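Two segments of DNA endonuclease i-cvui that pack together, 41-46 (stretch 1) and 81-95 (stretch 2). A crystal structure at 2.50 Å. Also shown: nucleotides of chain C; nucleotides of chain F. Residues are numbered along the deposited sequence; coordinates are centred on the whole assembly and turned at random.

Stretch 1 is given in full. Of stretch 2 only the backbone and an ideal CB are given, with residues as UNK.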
# COMPACT_ATOMS: atom_id res chain seq x y z
N VAL B 41 -5.22 -12.65 -23.76
CA VAL B 41 -5.30 -11.50 -22.87
C VAL B 41 -5.33 -12.03 -21.43
O VAL B 41 -6.26 -12.76 -21.05
CB VAL B 41 -6.52 -10.62 -23.17
CG1 VAL B 41 -6.77 -9.64 -22.06
CG2 VAL B 41 -6.30 -9.86 -24.49
N ARG B 42 -4.29 -11.72 -20.65
CA ARG B 42 -4.20 -12.21 -19.28
C ARG B 42 -4.77 -11.17 -18.34
O ARG B 42 -4.38 -10.02 -18.41
CB ARG B 42 -2.74 -12.55 -18.91
CG ARG B 42 -2.49 -12.87 -17.41
CD ARG B 42 -1.01 -13.26 -17.12
NE ARG B 42 -0.60 -14.40 -17.94
CZ ARG B 42 0.64 -14.63 -18.37
NH1 ARG B 42 1.63 -13.80 -18.04
NH2 ARG B 42 0.89 -15.69 -19.15
N VAL B 43 -5.71 -11.57 -17.49
CA VAL B 43 -6.18 -10.72 -16.40
C VAL B 43 -5.58 -11.17 -15.05
O VAL B 43 -5.44 -12.38 -14.81
CB VAL B 43 -7.72 -10.72 -16.32
CG1 VAL B 43 -8.33 -10.13 -17.60
CG2 VAL B 43 -8.25 -12.11 -16.08
N SER B 44 -5.21 -10.22 -14.19
CA SER B 44 -4.66 -10.57 -12.88
C SER B 44 -4.71 -9.48 -11.83
O SER B 44 -4.50 -8.29 -12.12
CB SER B 44 -3.20 -11.04 -13.02
OG SER B 44 -2.42 -10.09 -13.71
N LEU B 45 -4.99 -9.89 -10.60
CA LEU B 45 -4.75 -9.07 -9.42
C LEU B 45 -3.50 -9.58 -8.73
O LEU B 45 -3.41 -10.77 -8.41
CB LEU B 45 -5.94 -9.10 -8.46
CG LEU B 45 -5.84 -8.29 -7.16
CD1 LEU B 45 -7.21 -7.83 -6.73
CD2 LEU B 45 -5.21 -9.10 -6.04
N THR B 46 -2.53 -8.70 -8.48
CA THR B 46 -1.30 -9.12 -7.82
C THR B 46 -0.98 -8.18 -6.66
O THR B 46 -1.14 -6.98 -6.77
CB THR B 46 -0.12 -9.17 -8.81
OG1 THR B 46 -0.23 -10.35 -9.62
CG2 THR B 46 1.20 -9.24 -8.07
N UNK B 81 -3.70 -13.62 -8.29
CA UNK B 81 -4.89 -14.26 -8.81
C UNK B 81 -4.96 -14.04 -10.32
O UNK B 81 -5.17 -12.91 -10.77
CB UNK B 81 -6.14 -13.72 -8.12
N UNK B 82 -4.75 -15.11 -11.08
CA UNK B 82 -4.84 -15.05 -12.54
C UNK B 82 -6.14 -15.67 -13.03
O UNK B 82 -6.62 -16.65 -12.45
CB UNK B 82 -3.65 -15.76 -13.18
N UNK B 83 -6.70 -15.09 -14.09
CA UNK B 83 -7.75 -15.73 -14.88
C UNK B 83 -9.16 -15.29 -14.56
O UNK B 83 -9.48 -14.95 -13.42
CB UNK B 83 -7.66 -17.25 -14.70
N UNK B 84 -10.03 -15.35 -15.57
CA UNK B 84 -11.37 -14.80 -15.47
C UNK B 84 -12.28 -15.35 -14.39
O UNK B 84 -12.87 -14.60 -13.63
CB UNK B 84 -12.07 -14.99 -16.82
N UNK B 85 -12.38 -16.67 -14.31
CA UNK B 85 -13.33 -17.29 -13.40
C UNK B 85 -13.01 -17.11 -11.90
O UNK B 85 -13.93 -17.14 -11.07
CB UNK B 85 -13.41 -18.78 -13.72
N UNK B 86 -11.75 -16.93 -11.54
CA UNK B 86 -11.41 -16.74 -10.13
C UNK B 86 -11.09 -15.28 -9.80
O UNK B 86 -11.23 -14.86 -8.65
CB UNK B 86 -10.22 -17.63 -9.76
N UNK B 87 -10.64 -14.52 -10.80
CA UNK B 87 -10.27 -13.12 -10.56
C UNK B 87 -11.53 -12.27 -10.57
O UNK B 87 -11.59 -11.24 -9.90
CB UNK B 87 -9.27 -12.62 -11.61
N UNK B 88 -12.54 -12.71 -11.31
CA UNK B 88 -13.84 -12.07 -11.28
C UNK B 88 -14.31 -12.10 -9.85
O UNK B 88 -14.51 -11.07 -9.24
CB UNK B 88 -14.84 -12.75 -12.22
N UNK B 89 -14.41 -13.29 -9.30
CA UNK B 89 -14.88 -13.47 -7.94
C UNK B 89 -14.14 -12.63 -6.89
O UNK B 89 -14.73 -12.21 -5.91
CB UNK B 89 -14.77 -14.95 -7.57
N UNK B 90 -12.87 -12.36 -7.12
CA UNK B 90 -12.15 -11.52 -6.18
C UNK B 90 -12.54 -10.04 -6.32
O UNK B 90 -12.61 -9.30 -5.33
CB UNK B 90 -10.64 -11.69 -6.38
N UNK B 91 -12.84 -9.62 -7.54
CA UNK B 91 -13.06 -8.21 -7.80
C UNK B 91 -14.37 -7.69 -7.19
O UNK B 91 -14.37 -6.61 -6.58
CB UNK B 91 -13.06 -7.96 -9.31
N UNK B 92 -15.40 -8.48 -7.30
CA UNK B 92 -16.68 -8.18 -6.75
C UNK B 92 -16.65 -8.11 -5.22
O UNK B 92 -17.55 -7.59 -4.60
CB UNK B 92 -17.69 -9.22 -7.22
N UNK B 93 -15.62 -8.65 -4.61
CA UNK B 93 -15.41 -8.57 -3.17
C UNK B 93 -14.85 -7.21 -2.82
O UNK B 93 -15.32 -6.56 -1.91
CB UNK B 93 -14.47 -9.68 -2.68
N UNK B 94 -13.85 -6.79 -3.60
CA UNK B 94 -13.12 -5.56 -3.33
C UNK B 94 -13.80 -4.31 -3.89
O UNK B 94 -13.77 -3.25 -3.27
CB UNK B 94 -11.71 -5.67 -3.91
N UNK B 95 -14.40 -4.47 -5.07
CA UNK B 95 -15.04 -3.40 -5.84
C UNK B 95 -15.75 -2.31 -5.02
O UNK B 95 -15.51 -1.13 -5.25
CB UNK B 95 -16.06 -4.03 -6.79
P DA C 4 -6.06 -18.17 -16.97
OP1 DA C 4 -7.54 -18.10 -16.97
OP2 DA C 4 -5.22 -17.00 -17.30
O5' DA C 4 -5.64 -18.73 -15.52
C5' DA C 4 -6.13 -20.02 -15.09
C4' DA C 4 -5.01 -20.85 -14.49
O4' DA C 4 -4.06 -21.18 -15.52
C3' DA C 4 -4.21 -20.16 -13.38
O3' DA C 4 -4.15 -20.99 -12.24
C2' DA C 4 -2.82 -19.96 -14.00
C1' DA C 4 -2.75 -21.09 -15.00
N9 DA C 4 -1.85 -20.83 -16.11
C8 DA C 4 -2.02 -19.88 -17.07
N7 DA C 4 -1.07 -19.86 -17.98
C5 DA C 4 -0.23 -20.89 -17.60
C6 DA C 4 0.95 -21.39 -18.17
N6 DA C 4 1.52 -20.89 -19.27
N1 DA C 4 1.55 -22.43 -17.55
C2 DA C 4 0.98 -22.94 -16.44
N3 DA C 4 -0.14 -22.55 -15.81
C4 DA C 4 -0.70 -21.50 -16.45
P DT F 5 8.96 -11.79 -24.02
OP1 DT F 5 10.08 -11.78 -24.99
OP2 DT F 5 7.59 -12.04 -24.51
O5' DT F 5 9.23 -12.88 -22.88
C5' DT F 5 10.28 -12.70 -21.93
C4' DT F 5 10.55 -13.99 -21.18
O4' DT F 5 9.65 -14.10 -20.04
C3' DT F 5 10.36 -15.27 -22.00
O3' DT F 5 11.44 -16.17 -21.74
C2' DT F 5 9.03 -15.82 -21.49
C1' DT F 5 9.05 -15.38 -20.04
N1 DT F 5 7.69 -15.26 -19.44
C2 DT F 5 7.37 -16.02 -18.34
O2 DT F 5 8.14 -16.81 -17.82
N3 DT F 5 6.10 -15.82 -17.86
C4 DT F 5 5.14 -14.94 -18.35
O4 DT F 5 4.03 -14.83 -17.85
C5 DT F 5 5.55 -14.17 -19.50
C7 DT F 5 4.59 -13.19 -20.15
C6 DT F 5 6.79 -14.36 -19.98

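Position 81 lies in an antiparallel strand pair, its N 2.9 Å from Leu45 O and its O 3.0 Å from Leu45 N, both hydrogen bonds. Its CB leaves the sheet on the same face as the Leu45 side chain, 4.0 Å from Leu45 O. An extended backbone and an apolar neighbour favour a beta-branched or other aliphatic residue. It is Val81.

Position 82 pairs with Ser44 without hydrogen bonds, the two CA atoms 4.5 Å apart. Its CB turns to the Ser44 face, 4.7 Å from Ser44 CB, while the phosphate of DA4 of chain C is near. A compact side chain, aliphatic or hydroxylated, would suit. Val82 is found; its CG1 packs 3.9 Å from Arg42 CG, against the aliphatic part of an arginine whose NH1 donates a hydrogen bond to O4 of DT5 of chain F (2.6 Å).

Position 83 is the most restrictive. Its N donates to Val43 O at 3.1 Å, closing the strand pairing, but phi/psi of 99/151 would jam a CB against the preceding carbonyl, and that CB would stand 2.4 Å from OP1 of DA4. Both reasons call for glycine, and Gly83 occupies this N-cap site, its CA 3.2 Å from that OP1.

At 84 the helix begins. An ideal CB would lie sideways, 4.8 Å from Val43 CG2, so a small residue could be accommodated on this side; Gly84 is found, its N 3.7 Å from Val43 CG2.

Positions 85 and 86 meet nothing of stretch 1, which leaves them free for polar residues: Thr85 and Ser86.

Position 87 points toward the strand, its CB 4.6 Å from Val43 CG2 and 5.2 Å from Ser44 CA. The space between the Val43 and Leu45 side chains suits a mid-sized apolar chain, with leucine, isoleucine or methionine plausible. Leu87 fills it: CD2 reaches Val43 CB at 3.6 Å, and CD1 reaches Leu45 CB at 3.5 Å.

CA-to-CB at 88 points away and 89 is out of reach, so polar residues would do: Gln88 and Thr89.

Position 90 again points toward the strand, its CB 5.2 Å from Leu45 CD1, so a small or medium residue fits. Thr90 sets CG2 4.3 Å from Leu45 CD1, while OG1 donates to Ser86 O.

Position 91 starts sideways, with nothing of stretch 1 within 5.5 Å of its CB, so many residues would fit, and a longer apolar chain could reach the strand; Leu91 does, its CD2 4.4 Å from Leu45 CD1.

Positions 92 and 93 are out of reach, so charged or polar chains are acceptable: Glu92 and Lys93.

Position 94 points toward the strand from farther off, favouring length: Leu94 CD1 meets Leu45 CD1 at 3.8 Å. Position 95 is out of reach, which leaves its choice open; it is Leu95.

Stretch 2 81-95: VVGGTSLQTTLEKLL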
# COMPACT_ATOMS: atom_id res chain seq x y z
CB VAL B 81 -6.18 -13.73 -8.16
CG1 VAL B 81 -7.38 -14.57 -8.57
CG2 VAL B 81 -6.05 -13.73 -6.66
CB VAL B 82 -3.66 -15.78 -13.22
CG1 VAL B 82 -3.59 -15.45 -14.72
CG2 VAL B 82 -2.36 -15.46 -12.54
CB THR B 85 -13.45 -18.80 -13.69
OG1 THR B 85 -14.49 -19.35 -12.88
CG2 THR B 85 -12.13 -19.52 -13.40
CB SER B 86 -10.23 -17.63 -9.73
OG SER B 86 -9.23 -17.64 -10.73
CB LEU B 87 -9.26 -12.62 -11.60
CG LEU B 87 -9.04 -11.10 -11.62
CD1 LEU B 87 -8.58 -10.59 -10.26
CD2 LEU B 87 -8.08 -10.68 -12.70
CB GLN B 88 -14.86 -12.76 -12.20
CG GLN B 88 -16.21 -12.04 -12.28
CD GLN B 88 -17.27 -12.83 -13.03
OE1 GLN B 88 -16.97 -13.79 -13.75
NE2 GLN B 88 -18.53 -12.41 -12.88
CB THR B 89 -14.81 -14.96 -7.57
OG1 THR B 89 -15.70 -15.67 -8.43
CG2 THR B 89 -15.22 -15.20 -6.13
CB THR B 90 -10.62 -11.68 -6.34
OG1 THR B 90 -10.27 -13.05 -6.13
CG2 THR B 90 -9.89 -10.82 -5.33
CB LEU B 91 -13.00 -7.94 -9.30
CG LEU B 91 -11.52 -7.92 -9.71
CD1 LEU B 91 -11.33 -7.79 -11.21
CD2 LEU B 91 -10.80 -6.80 -8.98
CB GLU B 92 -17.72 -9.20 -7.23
CG GLU B 92 -17.28 -10.15 -8.36
CD GLU B 92 -18.44 -10.70 -9.19
OE1 GLU B 92 -18.85 -10.04 -10.15
OE2 GLU B 92 -18.95 -11.80 -8.89
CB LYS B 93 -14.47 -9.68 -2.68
CG LYS B 93 -15.17 -10.97 -2.35
CD LYS B 93 -14.21 -12.12 -2.37
CE LYS B 93 -14.93 -13.44 -2.26
NZ LYS B 93 -14.03 -14.57 -2.62
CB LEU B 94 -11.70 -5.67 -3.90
CG LEU B 94 -10.95 -6.85 -3.27
CD1 LEU B 94 -9.54 -7.02 -3.83
CD2 LEU B 94 -10.91 -6.65 -1.77
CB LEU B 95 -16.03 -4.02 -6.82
CG LEU B 95 -16.20 -3.45 -8.21
CD1 LEU B 95 -14.86 -3.05 -8.80
CD2 LEU B 95 -16.87 -4.52 -9.06
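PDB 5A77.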